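Local structure of endoglucanase A (Clostridium cellulolyticum, 1EDG) at residues 33-45 with 52-64. The protein hydrolyses internal beta-1,4-glucosidic bonds of cellulose, as a family 5 glycoside hydrolase whose catalytic domain is a TIM barrel. Sequence-based numbering, arbitrary orientation.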
ATOM      1  N   TRP A  33       2.033  -8.416   1.155  1.00  6.48           N
ATOM      2  CA  TRP A  33       0.718  -8.690   1.712  1.00  7.29           C
ATOM      3  C   TRP A  33       0.392  -7.570   2.713  1.00  6.31           C
ATOM      4  O   TRP A  33       1.266  -7.138   3.465  1.00  7.74           O
ATOM      5  CB  TRP A  33       0.759 -10.044   2.426  1.00  7.37           C
ATOM      6  CG  TRP A  33      -0.525 -10.477   3.043  1.00  8.35           C
ATOM      7  CD1 TRP A  33      -1.581 -11.069   2.415  1.00  9.47           C
ATOM      8  CD2 TRP A  33      -0.860 -10.418   4.431  1.00  9.55           C
ATOM      9  NE1 TRP A  33      -2.554 -11.393   3.333  1.00 10.14           N
ATOM     10  CE2 TRP A  33      -2.139 -11.000   4.577  1.00 10.44           C
ATOM     11  CE3 TRP A  33      -0.202  -9.934   5.569  1.00 10.32           C
ATOM     12  CZ2 TRP A  33      -2.774 -11.113   5.823  1.00 11.70           C
ATOM     13  CZ3 TRP A  33      -0.833 -10.047   6.810  1.00 12.43           C
ATOM     14  CH2 TRP A  33      -2.107 -10.633   6.922  1.00 11.37           C
ATOM     15  N   ASN A  34      -0.847  -7.081   2.686  1.00  7.01           N
ATOM     16  CA  ASN A  34      -1.301  -6.026   3.601  1.00  6.94           C
ATOM     17  C   ASN A  34      -1.991  -6.600   4.837  1.00  8.91           C
ATOM     18  O   ASN A  34      -2.870  -7.451   4.706  1.00 10.01           O
ATOM     19  CB  ASN A  34      -2.349  -5.143   2.924  1.00  7.05           C
ATOM     20  CG  ASN A  34      -1.755  -4.009   2.130  1.00  9.61           C
ATOM     21  OD1 ASN A  34      -1.341  -3.006   2.700  1.00  9.39           O
ATOM     22  ND2 ASN A  34      -1.779  -4.129   0.804  1.00  8.08           N
ATOM     23  N   LEU A  35      -1.638  -6.090   6.015  1.00  9.54           N
ATOM     24  CA  LEU A  35      -2.290  -6.484   7.271  1.00 11.84           C
ATOM     25  C   LEU A  35      -3.511  -5.528   7.310  1.00 11.98           C
ATOM     26  O   LEU A  35      -3.555  -4.584   8.106  1.00 11.23           O
ATOM     27  CB  LEU A  35      -1.359  -6.192   8.462  1.00 12.52           C
ATOM     28  CG  LEU A  35      -1.259  -7.109   9.695  1.00 17.01           C
ATOM     29  CD1 LEU A  35      -1.007  -6.264  10.927  1.00 12.26           C
ATOM     30  CD2 LEU A  35      -2.485  -7.986   9.890  1.00 14.62           C
ATOM     31  N   GLY A  36      -4.476  -5.768   6.423  1.00 11.82           N
ATOM     32  CA  GLY A  36      -5.643  -4.910   6.295  1.00 13.54           C
ATOM     33  C   GLY A  36      -6.668  -4.911   7.408  1.00 13.84           C
ATOM     34  O   GLY A  36      -6.799  -5.893   8.142  1.00 15.05           O
ATOM     35  N   ASN A  37      -7.392  -3.795   7.512  1.00 12.64           N
ATOM     36  CA  ASN A  37      -8.440  -3.588   8.518  1.00 13.77           C
ATOM     37  C   ASN A  37      -8.007  -3.958   9.933  1.00 12.43           C
ATOM     38  O   ASN A  37      -8.804  -4.472  10.719  1.00 14.96           O
ATOM     39  CB  ASN A  37      -9.722  -4.346   8.141  1.00 14.31           C
ATOM     40  CG  ASN A  37     -10.541  -3.640   7.060  1.00 16.07           C
ATOM     41  OD1 ASN A  37     -10.094  -2.663   6.451  1.00 16.68           O
ATOM     42  ND2 ASN A  37     -11.740  -4.151   6.804  1.00 16.91           N
ATOM     43  N   THR A  38      -6.754  -3.670  10.263  1.00 10.52           N
ATOM     44  CA  THR A  38      -6.196  -3.972  11.577  1.00 11.42           C
ATOM     45  C   THR A  38      -5.816  -2.685  12.321  1.00 11.93           C
ATOM     46  O   THR A  38      -6.700  -2.017  12.868  1.00 13.10           O
ATOM     47  CB  THR A  38      -5.009  -4.934  11.427  1.00 12.62           C
ATOM     48  OG1 THR A  38      -5.434  -6.046  10.635  1.00 14.74           O
ATOM     49  CG2 THR A  38      -4.535  -5.461  12.771  1.00 14.16           C
ATOM     50  N   PHE A  39      -4.542  -2.291  12.297  1.00  9.14           N
ATOM     51  CA  PHE A  39      -4.134  -1.066  12.981  1.00 11.03           C
ATOM     52  C   PHE A  39      -4.688   0.200  12.314  1.00 10.74           C
ATOM     53  O   PHE A  39      -4.582   1.301  12.870  1.00 11.20           O
ATOM     54  CB  PHE A  39      -2.617  -0.995  13.108  1.00 12.31           C
ATOM     55  CG  PHE A  39      -2.040  -2.053  14.007  1.00 15.25           C
ATOM     56  CD1 PHE A  39      -2.260  -2.012  15.380  1.00 17.01           C
ATOM     57  CD2 PHE A  39      -1.284  -3.095  13.485  1.00 16.86           C
ATOM     58  CE1 PHE A  39      -1.732  -2.989  16.224  1.00 17.89           C
ATOM     59  CE2 PHE A  39      -0.751  -4.079  14.321  1.00 18.73           C
ATOM     60  CZ  PHE A  39      -0.976  -4.025  15.695  1.00 18.82           C
ATOM     61  N   ASP A  40      -5.272   0.031  11.127  1.00  9.95           N
ATOM     62  CA  ASP A  40      -5.883   1.123  10.366  1.00 10.84           C
ATOM     63  C   ASP A  40      -7.329   1.432  10.783  1.00 11.63           C
ATOM     64  O   ASP A  40      -7.918   2.419  10.318  1.00 11.50           O
ATOM     65  CB  ASP A  40      -5.803   0.878   8.840  1.00 10.55           C
ATOM     66  CG  ASP A  40      -6.134  -0.558   8.434  1.00  9.52           C
ATOM     67  OD1 ASP A  40      -5.489  -1.485   8.948  1.00 10.57           O
ATOM     68  OD2 ASP A  40      -6.996  -0.757   7.557  1.00 12.69           O
ATOM     69  N   ALA A  41      -7.907   0.586  11.635  1.00 12.41           N
ATOM     70  CA  ALA A  41      -9.274   0.802  12.107  1.00 14.76           C
ATOM     71  C   ALA A  41      -9.293   2.083  12.952  1.00 16.10           C
ATOM     72  O   ALA A  41      -8.398   2.301  13.771  1.00 16.11           O
ATOM     73  CB  ALA A  41      -9.741  -0.388  12.938  1.00 14.26           C
ATOM     74  N   PHE A  42     -10.295   2.935  12.740  1.00 19.64           N
ATOM     75  CA  PHE A  42     -10.378   4.187  13.492  1.00 21.86           C
ATOM     76  C   PHE A  42     -11.704   4.404  14.218  1.00 24.79           C
ATOM     77  O   PHE A  42     -11.947   5.481  14.762  1.00 27.56           O
ATOM     78  CB  PHE A  42     -10.058   5.386  12.591  1.00 20.35           C
ATOM     79  CG  PHE A  42     -10.981   5.537  11.421  1.00 21.27           C
ATOM     80  CD1 PHE A  42     -12.156   6.272  11.533  1.00 23.13           C
ATOM     81  CD2 PHE A  42     -10.677   4.952  10.200  1.00 21.81           C
ATOM     82  CE1 PHE A  42     -13.007   6.420  10.441  1.00 23.36           C
ATOM     83  CE2 PHE A  42     -11.520   5.096   9.110  1.00 20.22           C
ATOM     84  CZ  PHE A  42     -12.686   5.828   9.228  1.00 22.36           C
ATOM     85  N   ASN A  43     -12.559   3.391  14.210  0.60 23.74           N
ATOM     86  CA  ASN A  43     -13.846   3.462  14.887  0.60 25.18           C
ATOM     87  C   ASN A  43     -14.333   2.045  15.144  0.60 26.04           C
ATOM     88  O   ASN A  43     -13.647   1.080  14.787  0.60 24.42           O
ATOM     89  CB  ASN A  43     -14.874   4.269  14.074  0.60 24.52           C
ATOM     90  CG  ASN A  43     -15.182   3.659  12.715  0.60 25.28           C
ATOM     91  OD1 ASN A  43     -15.126   2.443  12.528  0.60 24.97           O
ATOM     92  ND2 ASN A  43     -15.531   4.509  11.759  0.60 25.18           N
ATOM     93  N   GLY A  44     -15.479   1.913  15.802  0.60 28.16           N
ATOM     94  CA  GLY A  44     -16.003   0.591  16.089  0.60 30.88           C
ATOM     95  C   GLY A  44     -17.250   0.614  16.946  0.60 32.97           C
ATOM     96  O   GLY A  44     -17.560   1.621  17.583  0.60 32.01           O
ATOM     97  N   THR A  45     -17.955  -0.511  16.971  0.60 35.07           N
ATOM     98  CA  THR A  45     -19.185  -0.639  17.737  0.60 37.20           C
ATOM     99  C   THR A  45     -18.915  -0.846  19.225  0.60 36.72           C
ATOM    100  O   THR A  45     -19.612  -0.288  20.067  0.60 38.28           O
ATOM    101  CB  THR A  45     -20.044  -1.808  17.208  0.60 38.00           C
ATOM    102  OG1 THR A  45     -20.094  -1.753  15.776  0.60 39.16           O
ATOM    103  CG2 THR A  45     -21.462  -1.720  17.756  0.60 38.80           C
ATOM    104  N   ASP A  52      -8.121  -2.094  21.567  1.00 23.07           N
ATOM    105  CA  ASP A  52      -9.200  -2.796  20.880  1.00 22.30           C
ATOM    106  C   ASP A  52      -9.317  -2.372  19.424  1.00 21.35           C
ATOM    107  O   ASP A  52     -10.028  -3.007  18.639  1.00 21.56           O
ATOM    108  CB  ASP A  52     -10.543  -2.557  21.575  1.00 24.53           C
ATOM    109  CG  ASP A  52     -10.696  -3.351  22.854  1.00 25.50           C
ATOM    110  OD1 ASP A  52      -9.855  -4.226  23.145  1.00 25.81           O
ATOM    111  OD2 ASP A  52     -11.675  -3.094  23.572  1.00 27.83           O
ATOM    112  N   TYR A  53      -8.662  -1.273  19.064  1.00 19.27           N
ATOM    113  CA  TYR A  53      -8.711  -0.813  17.684  1.00 18.88           C
ATOM    114  C   TYR A  53      -8.145  -1.884  16.740  1.00 16.27           C
ATOM    115  O   TYR A  53      -8.631  -2.042  15.618  1.00 16.63           O
ATOM    116  CB  TYR A  53      -7.962   0.515  17.524  1.00 20.44           C
ATOM    117  CG  TYR A  53      -8.781   1.732  17.911  1.00 21.56           C
ATOM    118  CD1 TYR A  53      -9.783   2.212  17.071  1.00 22.96           C
ATOM    119  CD2 TYR A  53      -8.549   2.404  19.111  1.00 23.87           C
ATOM    120  CE1 TYR A  53     -10.537   3.335  17.411  1.00 25.63           C
ATOM    121  CE2 TYR A  53      -9.299   3.533  19.466  1.00 24.75           C
ATOM    122  CZ  TYR A  53     -10.290   3.992  18.610  1.00 25.96           C
ATOM    123  OH  TYR A  53     -11.037   5.104  18.939  1.00 27.54           O
ATOM    124  N   GLU A  54      -7.174  -2.656  17.226  1.00 15.82           N
ATOM    125  CA  GLU A  54      -6.561  -3.714  16.419  1.00 18.26           C
ATOM    126  C   GLU A  54      -7.539  -4.807  15.994  1.00 19.75           C
ATOM    127  O   GLU A  54      -7.438  -5.338  14.887  1.00 18.99           O
ATOM    128  CB  GLU A  54      -5.383  -4.361  17.156  1.00 17.13           C
ATOM    129  CG  GLU A  54      -4.749  -5.509  16.364  1.00 17.26           C
ATOM    130  CD  GLU A  54      -3.600  -6.187  17.075  1.00 17.83           C
ATOM    131  OE1 GLU A  54      -3.294  -5.841  18.235  1.00 20.22           O
ATOM    132  OE2 GLU A  54      -2.985  -7.078  16.463  1.00 19.19           O
ATOM    133  N   THR A  55      -8.479  -5.144  16.876  1.00 20.73           N
ATOM    134  CA  THR A  55      -9.465  -6.188  16.600  1.00 20.00           C
ATOM    135  C   THR A  55     -10.831  -5.639  16.183  1.00 20.46           C
ATOM    136  O   THR A  55     -11.701  -6.391  15.725  1.00 19.35           O
ATOM    137  CB  THR A  55      -9.642  -7.087  17.834  1.00 20.18           C
ATOM    138  OG1 THR A  55     -10.055  -6.282  18.944  1.00 24.02           O
ATOM    139  CG2 THR A  55      -8.329  -7.761  18.191  1.00 19.03           C
ATOM    140  N   SER A  56     -11.010  -4.328  16.316  1.00 19.57           N
ATOM    141  CA  SER A  56     -12.270  -3.674  15.975  1.00 20.20           C
ATOM    142  C   SER A  56     -12.873  -4.090  14.629  1.00 20.16           C
ATOM    143  O   SER A  56     -14.063  -4.436  14.553  1.00 20.57           O
ATOM    144  CB  SER A  56     -12.099  -2.154  16.021  1.00 21.70           C
ATOM    145  OG  SER A  56     -13.341  -1.509  15.806  1.00 24.56           O
ATOM    146  N   TRP A  57     -12.079  -4.021  13.567  1.00 17.20           N
ATOM    147  CA  TRP A  57     -12.555  -4.394  12.239  1.00 18.00           C
ATOM    148  C   TRP A  57     -12.087  -5.790  11.821  1.00 17.69           C
ATOM    149  O   TRP A  57     -12.764  -6.469  11.055  1.00 19.26           O
ATOM    150  CB  TRP A  57     -12.072  -3.396  11.181  1.00 18.90           C
ATOM    151  CG  TRP A  57     -12.576  -1.995  11.316  1.00 20.19           C
ATOM    152  CD1 TRP A  57     -13.471  -1.518  12.232  1.00 21.26           C
ATOM    153  CD2 TRP A  57     -12.211  -0.878  10.494  1.00 21.35           C
ATOM    154  NE1 TRP A  57     -13.685  -0.174  12.029  1.00 21.31           N
ATOM    155  CE2 TRP A  57     -12.925   0.245  10.969  1.00 21.78           C
ATOM    156  CE3 TRP A  57     -11.346  -0.718   9.399  1.00 20.93           C
ATOM    157  CZ2 TRP A  57     -12.804   1.513  10.388  1.00 21.34           C
ATOM    158  CZ3 TRP A  57     -11.226   0.544   8.821  1.00 21.84           C
ATOM    159  CH2 TRP A  57     -11.952   1.642   9.318  1.00 21.24           C
ATOM    160  N   SER A  58     -10.916  -6.193  12.299  1.00 16.96           N
ATOM    161  CA  SER A  58     -10.343  -7.488  11.946  1.00 17.67           C
ATOM    162  C   SER A  58     -10.993  -8.659  12.673  1.00 20.14           C
ATOM    163  O   SER A  58     -11.135  -9.747  12.113  1.00 20.83           O
ATOM    164  CB  SER A  58      -8.848  -7.484  12.237  1.00 15.27           C
ATOM    165  OG  SER A  58      -8.614  -7.391  13.628  1.00 15.00           O
ATOM    166  N   GLY A  59     -11.313  -8.444  13.945  1.00 20.46           N
ATOM    167  CA  GLY A  59     -11.936  -9.476  14.750  1.00 21.07           C
ATOM    168  C   GLY A  59     -10.973 -10.450  15.403  1.00 21.99           C
ATOM    169  O   GLY A  59     -11.413 -11.415  16.030  1.00 24.02           O
ATOM    170  N   ILE A  60      -9.671 -10.196  15.304  1.00 19.46           N
ATOM    171  CA  ILE A  60      -8.688 -11.099  15.892  1.00 19.58           C
ATOM    172  C   ILE A  60      -7.333 -10.411  16.053  1.00 20.38           C
ATOM    173  O   ILE A  60      -6.944  -9.589  15.217  1.00 20.48           O
ATOM    174  CB  ILE A  60      -8.552 -12.398  15.034  1.00 20.17           C
ATOM    175  CG1 ILE A  60      -7.613 -13.401  15.704  1.00 19.57           C
ATOM    176  CG2 ILE A  60      -8.090 -12.061  13.615  1.00 19.69           C
ATOM    177  CD1 ILE A  60      -7.537 -14.742  14.986  1.00 20.13           C
ATOM    178  N   LYS A  61      -6.644 -10.710  17.150  1.00 18.85           N
ATOM    179  CA  LYS A  61      -5.337 -10.127  17.427  1.00 20.10           C
ATOM    180  C   LYS A  61      -4.245 -10.834  16.628  1.00 20.84           C
ATOM    181  O   LYS A  61      -4.202 -12.067  16.561  1.00 19.66           O
ATOM    182  CB  LYS A  61      -5.025 -10.197  18.921  1.00 22.06           C
ATOM    183  CG  LYS A  61      -3.729  -9.514  19.320  1.00 25.39           C
ATOM    184  CD  LYS A  61      -3.536  -9.525  20.831  1.00 27.70           C
ATOM    185  CE  LYS A  61      -2.160  -9.001  21.213  1.00 28.57           C
ATOM    186  NZ  LYS A  61      -1.906  -9.047  22.681  1.00 31.60           N
ATOM    187  N   THR A  62      -3.359 -10.042  16.035  1.00 19.46           N
ATOM    188  CA  THR A  62      -2.264 -10.550  15.219  1.00 17.38           C
ATOM    189  C   THR A  62      -1.252 -11.352  16.026  1.00 17.62           C
ATOM    190  O   THR A  62      -0.862 -10.943  17.115  1.00 20.01           O
ATOM    191  CB  THR A  62      -1.526  -9.380  14.544  1.00 17.04           C
ATOM    192  OG1 THR A  62      -2.490  -8.463  14.007  1.00 15.32           O
ATOM    193  CG2 THR A  62      -0.631  -9.886  13.421  1.00 16.53           C
ATOM    194  N   THR A  63      -0.807 -12.480  15.480  1.00 17.28           N
ATOM    195  CA  THR A  63       0.180 -13.321  16.153  1.00 17.80           C
ATOM    196  C   THR A  63       1.363 -13.621  15.230  1.00 17.47           C
ATOM    197  O   THR A  63       1.266 -13.453  14.015  1.00 18.57           O
ATOM    198  CB  THR A  63      -0.449 -14.655  16.601  1.00 19.83           C
ATOM    199  OG1 THR A  63      -0.915 -15.377  15.451  1.00 20.07           O
ATOM    200  CG2 THR A  63      -1.623 -14.399  17.539  1.00 19.41           C
ATOM    201  N   LYS A  64       2.474 -14.063  15.805  1.00 18.70           N
ATOM    202  CA  LYS A  64       3.671 -14.399  15.031  1.00 20.63           C
ATOM    203  C   LYS A  64       3.382 -15.535  14.042  1.00 21.95           C
ATOM    204  O   LYS A  64       3.842 -15.501  12.895  1.00 19.59           O
ATOM    205  CB  LYS A  64       4.805 -14.798  15.982  1.00 22.64           C
ATOM    206  CG  LYS A  64       6.102 -15.295  15.334  1.00 24.01           C
ATOM    207  CD  LYS A  64       6.966 -14.168  14.816  1.00 25.75           C
ATOM    208  CE  LYS A  64       8.447 -14.549  14.820  1.00 26.16           C
ATOM    209  NZ  LYS A  64       8.761 -15.725  13.961  1.00 26.74           N
TER
HETATM  210  O   HOH W   1      -9.424  -3.821  13.369  1.00 17.68           O
HETATM  211  O   HOH W   2     -12.345  -6.851   8.211  1.00 22.93           O
HETATM  212  O   HOH W   3     -16.001  -2.681  17.301  1.00 61.65           O
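Trp57 lies flat against Ala41, a compact example of an indole gathering a loop around itself. Ala41 CA sits 3.6 Å from the centroid of the six-membered ring, only 6° off its normal, a CH-pi contact. At the benzo end of the indole, the Trp57 edge is turned toward the face of Phe42 in an offset edge-to-face pair, planes 68° apart, with Phe42 CE2 3.5 Å from Trp57 CH2. Farther along, the Phe39 ring lies beside the extended side chain of Glu54, whose CG covers one face, while Thr38 CG2 packs against the same methylene.

Among the polar contacts, Asn43 grips twice, once by its side chain and once by its backbone: OD1 accepts from Trp57 NE1 (3.0 Å), lying nearly in the indole plane although the bond is bent, while the backbone O of Asn43 accepts from Ser56 OG at 2.8 Å. With chi1 62°, the Asn43 amide folds back over its own backbone to meet the indole. Water 1 bridges the backbones, accepting from Trp57 N at 2.7 Å and lying 2.8 Å from Asn37 O. Within 52-64, Glu54 OE2 accepts hydrogen bonds from both N and OG1 of Thr62, and OE1 forms a salt bridge with Arg102, which together fix the carboxylate beside the Phe39 ring.

This contact folds the loop after the first strand, 32-34, of the (beta/alpha)8 (TIM) barrel onto short helix 53-56 and the chain leading to helix 64-73. Helix 97-111 flanks it through Arg102 and Val106 against Phe39 and Trp99 against Tyr53.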